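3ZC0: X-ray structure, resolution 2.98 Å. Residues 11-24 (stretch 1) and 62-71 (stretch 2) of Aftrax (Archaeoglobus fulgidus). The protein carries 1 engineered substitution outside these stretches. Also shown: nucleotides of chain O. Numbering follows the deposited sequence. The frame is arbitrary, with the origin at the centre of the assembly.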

# COMPACT_ATOMS: atom_id res chain seq x y z
N LYS E 11 -29.14 17.45 -17.71
CA LYS E 11 -28.55 18.66 -18.30
C LYS E 11 -27.22 19.06 -17.64
O LYS E 11 -26.17 19.14 -18.30
CB LYS E 11 -29.56 19.81 -18.27
N ARG E 12 -27.27 19.29 -16.34
CA ARG E 12 -26.08 19.68 -15.59
C ARG E 12 -24.99 18.65 -15.75
O ARG E 12 -23.83 19.00 -15.95
CB ARG E 12 -26.40 19.83 -14.10
CG ARG E 12 -25.21 20.28 -13.27
CD ARG E 12 -24.62 21.56 -13.83
NE ARG E 12 -23.69 22.17 -12.90
CZ ARG E 12 -23.17 23.38 -13.07
NH1 ARG E 12 -23.51 24.09 -14.13
NH2 ARG E 12 -22.33 23.89 -12.17
N LEU E 13 -25.36 17.37 -15.66
CA LEU E 13 -24.42 16.27 -15.80
C LEU E 13 -23.70 16.33 -17.16
O LEU E 13 -22.48 16.18 -17.22
CB LEU E 13 -25.15 14.94 -15.61
CG LEU E 13 -24.73 14.03 -14.46
CD1 LEU E 13 -23.89 14.73 -13.44
CD2 LEU E 13 -25.97 13.48 -13.81
N GLU E 14 -24.44 16.59 -18.24
CA GLU E 14 -23.83 16.66 -19.57
C GLU E 14 -22.85 17.82 -19.67
O GLU E 14 -21.70 17.68 -20.15
CB GLU E 14 -24.91 16.76 -20.64
CG GLU E 14 -25.56 15.42 -20.93
CD GLU E 14 -26.74 15.52 -21.85
OE1 GLU E 14 -27.15 16.66 -22.17
OE2 GLU E 14 -27.27 14.46 -22.25
N GLU E 15 -23.31 18.95 -19.18
CA GLU E 15 -22.47 20.13 -19.06
C GLU E 15 -21.16 19.82 -18.31
O GLU E 15 -20.06 20.19 -18.75
CB GLU E 15 -23.27 21.22 -18.36
CG GLU E 15 -22.94 22.63 -18.77
CD GLU E 15 -24.06 23.57 -18.38
OE1 GLU E 15 -25.07 23.07 -17.81
OE2 GLU E 15 -23.93 24.78 -18.66
N LEU E 16 -21.26 19.13 -17.17
CA LEU E 16 -20.09 18.85 -16.36
C LEU E 16 -19.19 17.88 -17.08
O LEU E 16 -17.97 18.01 -16.99
CB LEU E 16 -20.48 18.31 -14.98
CG LEU E 16 -21.18 19.32 -14.09
CD1 LEU E 16 -21.43 18.76 -12.70
CD2 LEU E 16 -20.37 20.59 -14.02
N GLU E 17 -19.76 16.91 -17.80
CA GLU E 17 -18.95 15.96 -18.54
C GLU E 17 -18.04 16.72 -19.48
O GLU E 17 -16.80 16.65 -19.36
CB GLU E 17 -19.82 14.99 -19.34
CG GLU E 17 -19.11 13.74 -19.81
CD GLU E 17 -20.04 12.78 -20.55
OE1 GLU E 17 -21.17 13.18 -20.90
OE2 GLU E 17 -19.64 11.61 -20.77
N ALA E 18 -18.67 17.49 -20.37
CA ALA E 18 -17.94 18.29 -21.36
C ALA E 18 -16.87 19.26 -20.79
O ALA E 18 -15.68 19.23 -21.21
CB ALA E 18 -18.92 19.04 -22.20
N ALA E 19 -17.32 20.11 -19.87
CA ALA E 19 -16.42 21.00 -19.14
C ALA E 19 -15.23 20.23 -18.57
O ALA E 19 -14.09 20.58 -18.85
CB ALA E 19 -17.17 21.71 -18.02
N ARG E 20 -15.51 19.19 -17.78
CA ARG E 20 -14.46 18.35 -17.19
C ARG E 20 -13.41 17.90 -18.22
O ARG E 20 -12.21 18.06 -17.99
CB ARG E 20 -15.08 17.14 -16.49
CG ARG E 20 -14.09 16.24 -15.78
CD ARG E 20 -14.81 15.49 -14.69
NE ARG E 20 -13.98 14.50 -14.02
CZ ARG E 20 -13.75 13.29 -14.51
NH1 ARG E 20 -14.29 12.97 -15.69
NH2 ARG E 20 -12.99 12.43 -13.84
N GLU E 21 -13.84 17.35 -19.35
CA GLU E 21 -12.88 16.92 -20.37
C GLU E 21 -11.98 18.07 -20.82
O GLU E 21 -10.73 17.92 -20.89
CB GLU E 21 -13.58 16.31 -21.59
CG GLU E 21 -14.26 14.97 -21.31
CD GLU E 21 -13.28 13.84 -21.06
OE1 GLU E 21 -12.10 13.92 -21.47
OE2 GLU E 21 -13.71 12.84 -20.44
N GLU E 22 -12.60 19.22 -21.08
CA GLU E 22 -11.82 20.38 -21.51
C GLU E 22 -10.83 20.87 -20.45
O GLU E 22 -9.64 21.04 -20.73
CB GLU E 22 -12.72 21.53 -21.98
CG GLU E 22 -12.75 21.70 -23.50
CD GLU E 22 -11.38 21.50 -24.16
OE1 GLU E 22 -10.46 22.33 -23.93
OE2 GLU E 22 -11.25 20.50 -24.91
N LEU E 23 -11.35 21.08 -19.25
CA LEU E 23 -10.57 21.48 -18.08
C LEU E 23 -9.37 20.56 -17.88
O LEU E 23 -8.27 21.02 -17.61
CB LEU E 23 -11.46 21.47 -16.83
CG LEU E 23 -11.17 22.48 -15.72
CD1 LEU E 23 -11.17 21.80 -14.35
CD2 LEU E 23 -9.86 23.20 -15.94
N LEU E 24 -9.58 19.25 -18.05
CA LEU E 24 -8.47 18.30 -17.96
C LEU E 24 -7.42 18.61 -19.01
O LEU E 24 -6.22 18.67 -18.69
CB LEU E 24 -8.95 16.87 -18.13
CG LEU E 24 -9.77 16.30 -17.00
CD1 LEU E 24 -10.35 14.95 -17.38
CD2 LEU E 24 -8.91 16.23 -15.78
N LYS E 62 -7.87 30.65 -19.40
CA LYS E 62 -8.75 29.60 -19.93
C LYS E 62 -9.22 28.73 -18.77
O LYS E 62 -10.40 28.36 -18.69
CB LYS E 62 -8.03 28.73 -20.96
CG LYS E 62 -7.45 29.46 -22.18
CD LYS E 62 -8.09 28.97 -23.48
CE LYS E 62 -8.04 27.44 -23.62
NZ LYS E 62 -6.97 26.96 -24.56
N VAL E 63 -8.28 28.42 -17.88
CA VAL E 63 -8.58 27.61 -16.71
C VAL E 63 -9.59 28.30 -15.81
O VAL E 63 -10.63 27.73 -15.48
CB VAL E 63 -7.32 27.29 -15.89
CG1 VAL E 63 -7.69 26.68 -14.56
CG2 VAL E 63 -6.44 26.34 -16.66
N LYS E 64 -9.29 29.54 -15.41
CA LYS E 64 -10.17 30.26 -14.50
C LYS E 64 -11.60 30.45 -15.04
O LYS E 64 -12.52 30.72 -14.27
CB LYS E 64 -9.55 31.60 -14.05
CG LYS E 64 -8.38 31.45 -13.07
CD LYS E 64 -8.11 32.71 -12.24
CE LYS E 64 -7.21 33.72 -12.96
NZ LYS E 64 -6.67 34.77 -12.03
N ALA E 65 -11.79 30.30 -16.35
CA ALA E 65 -13.16 30.30 -16.90
C ALA E 65 -14.08 29.25 -16.23
O ALA E 65 -15.30 29.44 -16.13
CB ALA E 65 -13.15 30.09 -18.41
N TYR E 66 -13.48 28.17 -15.76
CA TYR E 66 -14.23 27.02 -15.24
C TYR E 66 -14.64 27.12 -13.77
O TYR E 66 -15.08 26.14 -13.19
CB TYR E 66 -13.43 25.74 -15.47
CG TYR E 66 -13.31 25.37 -16.93
CD1 TYR E 66 -12.32 25.92 -17.72
CD2 TYR E 66 -14.21 24.49 -17.52
CE1 TYR E 66 -12.21 25.59 -19.05
CE2 TYR E 66 -14.11 24.16 -18.86
CZ TYR E 66 -13.10 24.70 -19.61
OH TYR E 66 -12.98 24.38 -20.94
N ARG E 67 -14.49 28.29 -13.17
CA ARG E 67 -14.89 28.43 -11.77
C ARG E 67 -16.42 28.36 -11.70
O ARG E 67 -17.02 28.17 -10.64
CB ARG E 67 -14.31 29.70 -11.13
CG ARG E 67 -14.54 29.81 -9.60
CD ARG E 67 -13.39 30.50 -8.85
NE ARG E 67 -13.21 31.91 -9.21
CZ ARG E 67 -12.18 32.38 -9.91
NH1 ARG E 67 -11.22 31.56 -10.33
NH2 ARG E 67 -12.10 33.68 -10.18
N GLU E 68 -17.06 28.47 -12.86
CA GLU E 68 -18.50 28.28 -12.98
C GLU E 68 -18.94 26.88 -12.53
O GLU E 68 -20.11 26.64 -12.27
CB GLU E 68 -18.90 28.50 -14.45
CG GLU E 68 -20.38 28.32 -14.72
CD GLU E 68 -20.69 28.26 -16.20
OE1 GLU E 68 -19.98 28.93 -16.98
OE2 GLU E 68 -21.64 27.53 -16.57
N TYR E 69 -17.99 25.97 -12.42
CA TYR E 69 -18.32 24.59 -12.11
C TYR E 69 -17.66 24.12 -10.82
O TYR E 69 -16.82 23.24 -10.84
CB TYR E 69 -17.85 23.71 -13.25
CG TYR E 69 -18.45 24.07 -14.60
CD1 TYR E 69 -19.81 23.98 -14.83
CD2 TYR E 69 -17.63 24.47 -15.65
CE1 TYR E 69 -20.35 24.29 -16.07
CE2 TYR E 69 -18.15 24.78 -16.89
CZ TYR E 69 -19.51 24.69 -17.10
OH TYR E 69 -20.04 25.00 -18.34
N PRO E 70 -18.07 24.70 -9.68
CA PRO E 70 -17.35 24.45 -8.44
C PRO E 70 -17.51 23.00 -7.96
O PRO E 70 -16.77 22.58 -7.07
CB PRO E 70 -18.01 25.41 -7.45
CG PRO E 70 -18.86 26.31 -8.27
CD PRO E 70 -19.27 25.51 -9.44
N GLU E 71 -18.45 22.26 -8.54
CA GLU E 71 -18.54 20.82 -8.29
C GLU E 71 -17.25 20.11 -8.70
O GLU E 71 -16.92 19.08 -8.12
CB GLU E 71 -19.71 20.18 -9.05
CG GLU E 71 -21.08 20.68 -8.69
CD GLU E 71 -21.66 21.57 -9.76
OE1 GLU E 71 -20.95 22.51 -10.20
OE2 GLU E 71 -22.81 21.32 -10.18
P G O 9 -10.20 12.83 -11.20
OP1 G O 9 -11.39 13.67 -11.53
OP2 G O 9 -10.23 11.93 -10.02
O5' G O 9 -9.87 11.96 -12.48
C5' G O 9 -9.36 12.55 -13.67
C4' G O 9 -8.86 11.49 -14.61
O4' G O 9 -7.60 10.96 -14.14
C3' G O 9 -9.76 10.28 -14.69
O3' G O 9 -10.83 10.51 -15.58
C2' G O 9 -8.81 9.16 -15.13
O2' G O 9 -8.64 9.16 -16.53
C1' G O 9 -7.50 9.59 -14.47
N9 G O 9 -7.18 8.83 -13.24
C8 G O 9 -7.36 9.22 -11.92
N7 G O 9 -6.97 8.32 -11.06
C5 G O 9 -6.50 7.28 -11.85
C6 G O 9 -5.94 6.02 -11.50
O6 G O 9 -5.74 5.57 -10.38
N1 G O 9 -5.59 5.28 -12.63
C2 G O 9 -5.76 5.67 -13.94
N2 G O 9 -5.36 4.80 -14.89
N3 G O 9 -6.27 6.83 -14.28
C4 G O 9 -6.62 7.58 -13.20
P U O 10 -12.17 9.65 -15.44
OP1 U O 10 -13.23 10.33 -16.25
OP2 U O 10 -12.39 9.40 -13.99
O5' U O 10 -11.77 8.29 -16.16
C5' U O 10 -12.21 7.05 -15.63
C4' U O 10 -11.46 5.89 -16.22
O4' U O 10 -10.07 5.91 -15.78
C3' U O 10 -11.98 4.54 -15.78
O3' U O 10 -13.07 4.12 -16.55
C2' U O 10 -10.75 3.64 -15.88
O2' U O 10 -10.54 3.25 -17.23
C1' U O 10 -9.64 4.61 -15.46
N1 U O 10 -9.39 4.54 -14.01
C2 U O 10 -8.77 3.43 -13.48
O2 U O 10 -8.41 2.47 -14.15
N3 U O 10 -8.59 3.47 -12.12
C4 U O 10 -8.95 4.49 -11.26
O4 U O 10 -8.71 4.38 -10.05
C5 U O 10 -9.58 5.61 -11.88
C6 U O 10 -9.77 5.59 -13.20

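A helix that must serve two partners at once can do so by dividing its circumference, and in this segment of Aftrax the side facing the second stretch is centred on Ala19, whose CA-to-CB bond points toward that stretch. A methyl group occupies little space, and here two tyrosines close on it. Ala19 CB sits over one face of the Tyr69 ring, 3.4 Å from Tyr69 CE2, and lies 4.0 Å from Tyr66 CE2. Both tyrosines direct CA-to-CB toward the helix and both have chi1 in the m well. Tyr69 N donates to Tyr66 O at 3.0 Å, a bond within the second stretch linking the backbone of the two tyrosines.

The backbone frames this centre. Residues 11-24 are helical throughout, held by a regular series of backbone bonds from Glu15 N to Lys11 O through Leu24 N to Arg20 O. The second stretch enters as the last part of a helix and continues through a loop to Glu71. The two run in opposite senses: Leu23 has its CA 6.6 Å from the CA of Val63, whereas the CA of Leu16 lies 7.4 Å from that of Tyr69. Together they bury 535 Å² of surface.

Leucines about one helical turn from Ala19 in each direction extend the apolar surface. Leu23 covers one face of the Tyr66 ring in a CH-pi contact, Leu23 CG lying 4.2 Å from the centroid of the Tyr66 ring and 24° off the normal, a position over the face where the weakly polar C-H and the pi surface gain mainly from dispersion. Beyond it, Leu23 CD2 touches Val63 CG1 at a looser 4.3 Å. On the other side of Ala19, Leu16 CD2 comes to 3.5 Å from Tyr69 CD1, although the CA-to-CB bond of Leu16 points sideways.

Farther out, the tyrosine hydroxyls reach the less apolar margin of the helix. Tyr66 OH comes within 3.0 Å of Glu22 CB, a methylene carbon, whereas the carboxylate of Glu22 stays farther off. Tyr69 OH lies 3.8 Å from Glu15 CG. Glu15 OE2 also lies 4.1 Å from Glu68 OE2, a proximity of like charges that offers no evident attraction.

The polar edge is closed by Arg12 and Glu71. Arg12 NE donates to Glu71 OE2 at 3.0 Å and Arg12 NH2 to Glu71 OE1 at 2.8 Å, with angles of 158° and 156°. This two-pronged salt bridge matches two N-H groups to two carboxylate oxygens, joining charge attraction to directional bonding. Tyr69 CD1 lies over one face of the guanidinium, 3.7 Å from Arg12 NH2, while the Glu71 carboxylate meets the guanidinium at its edge, which Glu68 O also approaches, 3.5 Å from Arg12 NH2.

Arg20 illustrates the division of the helix. Its CA-to-CB bond points away from the second stretch, and its guanidinium grips the nucleic acid: Arg20 NH1 donates to U10 OP1 at 2.9 Å, while Arg20 NH2 donates to G9 OP1 and to U10 OP2, each at 3.1 Å.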